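PDB 4FN7: enoyl-CoA hydratase/isomerase family protein from Mycobacterium tuberculosis, which probably acts as an enoyl-CoA hydratase or isomerase of the crotonase superfamily, working on unsaturated acyl-CoA in lipid metabolism. Local coordinates for residues Asp3-Thr8 / Pro28-Ala33; Val15-Asp20 / Val50-Gly55. One frame throughout, in Å; residues are numbered along the deposited sequence.

Contact 1: residues Asp3-Thr8 / Pro28-Ala33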
loop_
_atom_site.group_PDB
_atom_site.type_symbol
_atom_site.label_atom_id
_atom_site.label_comp_id
_atom_site.label_asym_id
_atom_site.label_seq_id
_atom_site.Cartn_x
_atom_site.Cartn_y
_atom_site.Cartn_z
ATOM N N ASP A 3 27.161 0.514 28.948
ATOM C CA ASP A 3 25.779 0.928 29.143
ATOM C C ASP A 3 25.223 1.373 27.807
ATOM O O ASP A 3 25.218 2.561 27.493
ATOM C CB ASP A 3 25.695 2.059 30.164
ATOM C CG ASP A 3 26.119 1.618 31.548
ATOM O OD1 ASP A 3 25.318 0.947 32.229
ATOM O OD2 ASP A 3 27.255 1.933 31.953
ATOM N N PRO A 4 24.767 0.407 27.006
ATOM C CA PRO A 4 24.426 0.671 25.609
ATOM C C PRO A 4 23.136 1.455 25.398
ATOM O O PRO A 4 22.904 1.903 24.284
ATOM C CB PRO A 4 24.311 -0.735 25.009
ATOM C CG PRO A 4 23.939 -1.602 26.168
ATOM C CD PRO A 4 24.681 -1.025 27.340
ATOM N N VAL A 5 22.322 1.620 26.436
ATOM C CA VAL A 5 21.103 2.410 26.318
ATOM C C VAL A 5 20.991 3.410 27.456
ATOM O O VAL A 5 21.201 3.068 28.617
ATOM C CB VAL A 5 19.852 1.518 26.330
ATOM C CG1 VAL A 5 18.590 2.372 26.314
ATOM C CG2 VAL A 5 19.866 0.572 25.149
ATOM N N SER A 6 20.663 4.652 27.124
ATOM C CA SER A 6 20.375 5.640 28.155
ATOM C C SER A 6 18.886 5.943 28.177
ATOM O O SER A 6 18.213 5.902 27.142
ATOM C CB SER A 6 21.171 6.921 27.928
ATOM O OG SER A 6 20.741 7.580 26.754
ATOM N N TYR A 7 18.381 6.237 29.370
ATOM C CA TYR A 7 16.985 6.599 29.576
ATOM C C TYR A 7 16.925 7.944 30.279
ATOM O O TYR A 7 17.528 8.119 31.334
ATOM C CB TYR A 7 16.276 5.549 30.428
ATOM C CG TYR A 7 14.881 5.967 30.821
ATOM C CD1 TYR A 7 13.815 5.751 29.967
ATOM C CD2 TYR A 7 14.629 6.580 32.044
ATOM C CE1 TYR A 7 12.537 6.137 30.310
ATOM C CE2 TYR A 7 13.349 6.970 32.394
ATOM C CZ TYR A 7 12.307 6.739 31.520
ATOM O OH TYR A 7 11.025 7.114 31.838
ATOM N N THR A 8 16.181 8.879 29.698
ATOM C CA THR A 8 16.046 10.216 30.255
ATOM C C THR A 8 14.605 10.672 30.128
ATOM O O THR A 8 14.060 10.734 29.030
ATOM C CB THR A 8 16.942 11.216 29.509
ATOM O OG1 THR A 8 18.266 10.681 29.398
ATOM C CG2 THR A 8 16.987 12.546 30.245
ATOM N N PRO A 28 21.747 -9.699 22.595
ATOM C CA PRO A 28 21.074 -9.912 23.881
ATOM C C PRO A 28 21.249 -8.755 24.859
ATOM O O PRO A 28 20.275 -8.359 25.500
ATOM C CB PRO A 28 21.749 -11.172 24.427
ATOM C CG PRO A 28 22.255 -11.881 23.224
ATOM C CD PRO A 28 22.611 -10.832 22.217
ATOM N N ALA A 29 22.460 -8.219 24.973
ATOM C CA ALA A 29 22.713 -7.127 25.907
ATOM C C ALA A 29 21.923 -5.868 25.543
ATOM O O ALA A 29 21.317 -5.223 26.410
ATOM C CB ALA A 29 24.200 -6.821 25.976
ATOM N N MET A 30 21.923 -5.519 24.261
ATOM C CA MET A 30 21.200 -4.340 23.803
ATOM C C MET A 30 19.697 -4.530 23.978
ATOM O O MET A 30 18.987 -3.606 24.383
ATOM C CB MET A 30 21.537 -4.022 22.342
ATOM C CG MET A 30 20.756 -2.852 21.762
ATOM S SD MET A 30 21.201 -1.261 22.492
ATOM C CE MET A 30 22.611 -0.831 21.472
ATOM N N GLN A 31 19.203 -5.725 23.676
ATOM C CA GLN A 31 17.775 -5.995 23.838
ATOM C C GLN A 31 17.365 -5.891 25.306
ATOM O O GLN A 31 16.318 -5.328 25.634
ATOM C CB GLN A 31 17.412 -7.368 23.280
ATOM C CG GLN A 31 17.535 -7.472 21.769
ATOM C CD GLN A 31 17.149 -8.845 21.274
ATOM O OE1 GLN A 31 16.453 -9.585 21.966
ATOM N NE2 GLN A 31 17.609 -9.202 20.077
ATOM N N GLN A 32 18.190 -6.440 26.191
ATOM C CA GLN A 32 17.914 -6.348 27.612
ATOM C C GLN A 32 17.871 -4.887 28.059
ATOM O O GLN A 32 16.975 -4.481 28.806
ATOM C CB GLN A 32 18.975 -7.115 28.399
ATOM C CG GLN A 32 18.736 -7.127 29.893
ATOM C CD GLN A 32 19.809 -7.885 30.640
ATOM O OE1 GLN A 32 20.818 -8.285 30.059
ATOM N NE2 GLN A 32 19.599 -8.089 31.934
ATOM N N ALA A 33 18.832 -4.093 27.592
ATOM C CA ALA A 33 18.914 -2.689 27.980
ATOM C C ALA A 33 17.735 -1.894 27.434
ATOM O O ALA A 33 17.190 -1.030 28.123
ATOM C CB ALA A 33 20.234 -2.084 27.525
#
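Pro4 and Val5 lean on Ala29, Met30 and Ala33, where the edge strand 5-10 of the crotonase-fold sheet meets the first turns of helix 28-44. No hydrogen bond crosses between the two segments; the contact is apolar, lies near the surface and buries 216 Å² in all. Along the helix, Ala29 comes first and touches only marginally, its O standing 4.5 Å from Pro4 CG. Met30, one residue on, supplies the helix side chain that reaches both strand residues. CG sits anti to the backbone N (chi1 176°), and the chain bends twice more, chi2 68° placing SD and chi3 85° placing CE. The sulfur is thereby set against the valine and the methyl against the proline: SD lies 3.5 Å from Val5 CG2, and CE packs 3.9 Å from Pro4 CB. The side chains of Met30 and Val5 cross at about a right angle. Met30 also rests on Asp20 and Asn24 of the loop that leads to the helix, which helps to bury it. Ala33, a turn after Met30, points its methyl at the strand and is approached by Pro4 and Val5, with Pro4 CG 4.0 Å and Val5 CB 3.8 Å from Ala33 CB. Farther along the helix, Leu34 and Ala37 take up more of the Val5 side chain. Val5 CG2, anti to its own carbonyl carbon, touches both Met30 and Ala33, for besides the sulfur it meets Ala33 CB at 3.6 Å.

Contact 2: residues Val15-Asp20 / Val50-Gly55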
loop_
_atom_site.group_PDB
_atom_site.type_symbol
_atom_site.label_atom_id
_atom_site.label_comp_id
_atom_site.label_asym_id
_atom_site.label_seq_id
_atom_site.Cartn_x
_atom_site.Cartn_y
_atom_site.Cartn_z
ATOM N N VAL A 15 13.236 9.846 26.556
ATOM C CA VAL A 15 14.171 9.672 25.453
ATOM C C VAL A 15 15.071 8.487 25.754
ATOM O O VAL A 15 15.765 8.460 26.771
ATOM C CB VAL A 15 15.024 10.927 25.219
ATOM C CG1 VAL A 15 15.935 10.732 24.011
ATOM C CG2 VAL A 15 14.122 12.140 25.027
ATOM N N ILE A 16 15.030 7.503 24.864
ATOM C CA ILE A 16 15.796 6.278 24.991
ATOM C C ILE A 16 16.811 6.276 23.855
ATOM O O ILE A 16 16.440 6.303 22.682
ATOM C CB ILE A 16 14.854 5.057 24.884
ATOM C CG1 ILE A 16 13.850 5.055 26.049
ATOM C CG2 ILE A 16 15.638 3.751 24.805
ATOM C CD1 ILE A 16 12.822 3.924 25.976
ATOM N N SER A 17 18.092 6.292 24.197
ATOM C CA SER A 17 19.136 6.429 23.190
ATOM C C SER A 17 20.063 5.232 23.178
ATOM O O SER A 17 20.626 4.856 24.213
ATOM C CB SER A 17 19.948 7.701 23.434
ATOM O OG SER A 17 19.192 8.846 23.100
ATOM N N MET A 18 20.221 4.644 21.993
ATOM C CA MET A 18 21.143 3.539 21.794
ATOM C C MET A 18 22.519 4.065 21.423
ATOM O O MET A 18 22.664 4.830 20.464
ATOM C CB MET A 18 20.646 2.633 20.664
ATOM C CG MET A 18 19.342 1.909 20.952
ATOM S SD MET A 18 18.848 0.850 19.574
ATOM C CE MET A 18 18.393 2.083 18.353
ATOM N N ASP A 19 23.531 3.662 22.183
ATOM C CA ASP A 19 24.907 3.909 21.783
ATOM C C ASP A 19 25.827 2.902 22.439
ATOM O O ASP A 19 26.253 3.096 23.573
ATOM C CB ASP A 19 25.350 5.326 22.146
ATOM C CG ASP A 19 26.767 5.616 21.703
ATOM O OD1 ASP A 19 27.348 4.776 20.982
ATOM O OD2 ASP A 19 27.304 6.678 22.062
ATOM N N ASP A 20 26.128 1.815 21.736
ATOM C CA ASP A 20 27.048 0.829 22.281
ATOM C C ASP A 20 28.482 1.111 21.850
ATOM O O ASP A 20 29.364 0.285 22.050
ATOM C CB ASP A 20 26.628 -0.600 21.910
ATOM C CG ASP A 20 26.852 -0.924 20.446
ATOM O OD1 ASP A 20 27.099 0.001 19.645
ATOM O OD2 ASP A 20 26.757 -2.122 20.099
ATOM N N VAL A 50 10.635 8.632 22.704
ATOM C CA VAL A 50 11.538 8.861 21.593
ATOM C C VAL A 50 12.663 7.851 21.717
ATOM O O VAL A 50 13.268 7.713 22.777
ATOM C CB VAL A 50 12.130 10.271 21.634
ATOM C CG1 VAL A 50 13.206 10.427 20.560
ATOM C CG2 VAL A 50 11.040 11.307 21.471
ATOM N N ILE A 51 12.928 7.130 20.635
ATOM C CA ILE A 51 14.048 6.198 20.586
ATOM C C ILE A 51 15.033 6.671 19.526
ATOM O O ILE A 51 14.649 6.909 18.377
ATOM C CB ILE A 51 13.577 4.755 20.292
ATOM C CG1 ILE A 51 12.721 4.246 21.460
ATOM C CG2 ILE A 51 14.773 3.838 20.067
ATOM C CD1 ILE A 51 11.966 2.968 21.157
ATOM N N THR A 52 16.299 6.807 19.910
ATOM C CA THR A 52 17.328 7.298 18.998
ATOM C C THR A 52 18.464 6.298 18.865
ATOM O O THR A 52 18.597 5.386 19.684
ATOM C CB THR A 52 17.960 8.627 19.492
ATOM O OG1 THR A 52 19.077 8.355 20.355
ATOM C CG2 THR A 52 16.935 9.496 20.235
ATOM N N GLY A 53 19.279 6.480 17.828
ATOM C CA GLY A 53 20.556 5.796 17.730
ATOM C C GLY A 53 21.680 6.695 18.215
ATOM O O GLY A 53 21.476 7.571 19.071
ATOM N N ASN A 54 22.879 6.469 17.692
ATOM C CA ASN A 54 24.022 7.313 18.024
ATOM C C ASN A 54 24.426 8.206 16.846
ATOM O O ASN A 54 23.634 8.418 15.932
ATOM C CB ASN A 54 25.201 6.496 18.592
ATOM C CG ASN A 54 25.843 5.553 17.569
ATOM O OD1 ASN A 54 25.621 5.661 16.362
ATOM N ND2 ASN A 54 26.674 4.632 18.062
ATOM N N GLY A 55 25.643 8.736 16.866
ATOM C CA GLY A 55 26.075 9.643 15.814
ATOM C C GLY A 55 26.403 8.966 14.496
ATOM O O GLY A 55 26.599 9.631 13.474
#
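Ser17 and Thr52 face each other across two parallel strands, with Ser17 OG 2.8 Å from Thr52 OG1. The threonine hydroxyl donates to Gly53 O, in the carbonyl plane and on a lone pair. Backbone bonds flank this pair: Ile16 N to Val50 O at 2.7 Å, Thr52 N to Ile16 O at 2.8 Å, and Met18 N to Thr52 O at 2.9 Å. Beyond the strands, Asn54 ND2 reaches Asp19 OD1 at 3.0 Å. The bond is nearly straight and lies in the amide plane, yet meets the carboxylate 58° out of its plane, the two groups being turned 85° apart. Asp19 OD1 also accepts from Gly21 N, and Asn54 OD1 from Arg56 N and Val57 N. Ile16 and Ile51 share the sheet face covered by helix 28-44, Ile16 CB standing 4.1 Å from Ile51 CG1. Met18, bent at chi3, brings CE 4.4 Å from Ile51 CG2 and touches Leu34 of that helix. On the face of Val15, Val50 and Thr52, Val15 CG1 lies 4.1 Å from Thr52 CG2, while helix 184-195 covers the two valines. With helix 28-44 between them in sequence, strands 13-18 and 48-52 form a beta-alpha-beta crossover of the crotonase fold.

In the fold
The segments of contacts 1 and 2 alternate along the chain, and their centres are about 9 Å apart. In the sheet, strand 13-18 lies between strand 5-10 and strand 48-52. The antiparallel pairing of the first two strands joins the contacts directly: Pro4 O lies 2.8 Å from Asp19 N and Thr8 O 2.8 Å from Val15 N, both probable hydrogen bonds. Packing links them too, with Val5 CG1 3.6 Å from Ile16 CG2, and Leu34 and Ala37 of helix 28-44 touch both of these side chains. Contact 1 thus places the start of the crossover helix against the edge strand 5-10, on the sheet face of Val5 and Ile16, while contact 2 pairs the two strands that this helix connects.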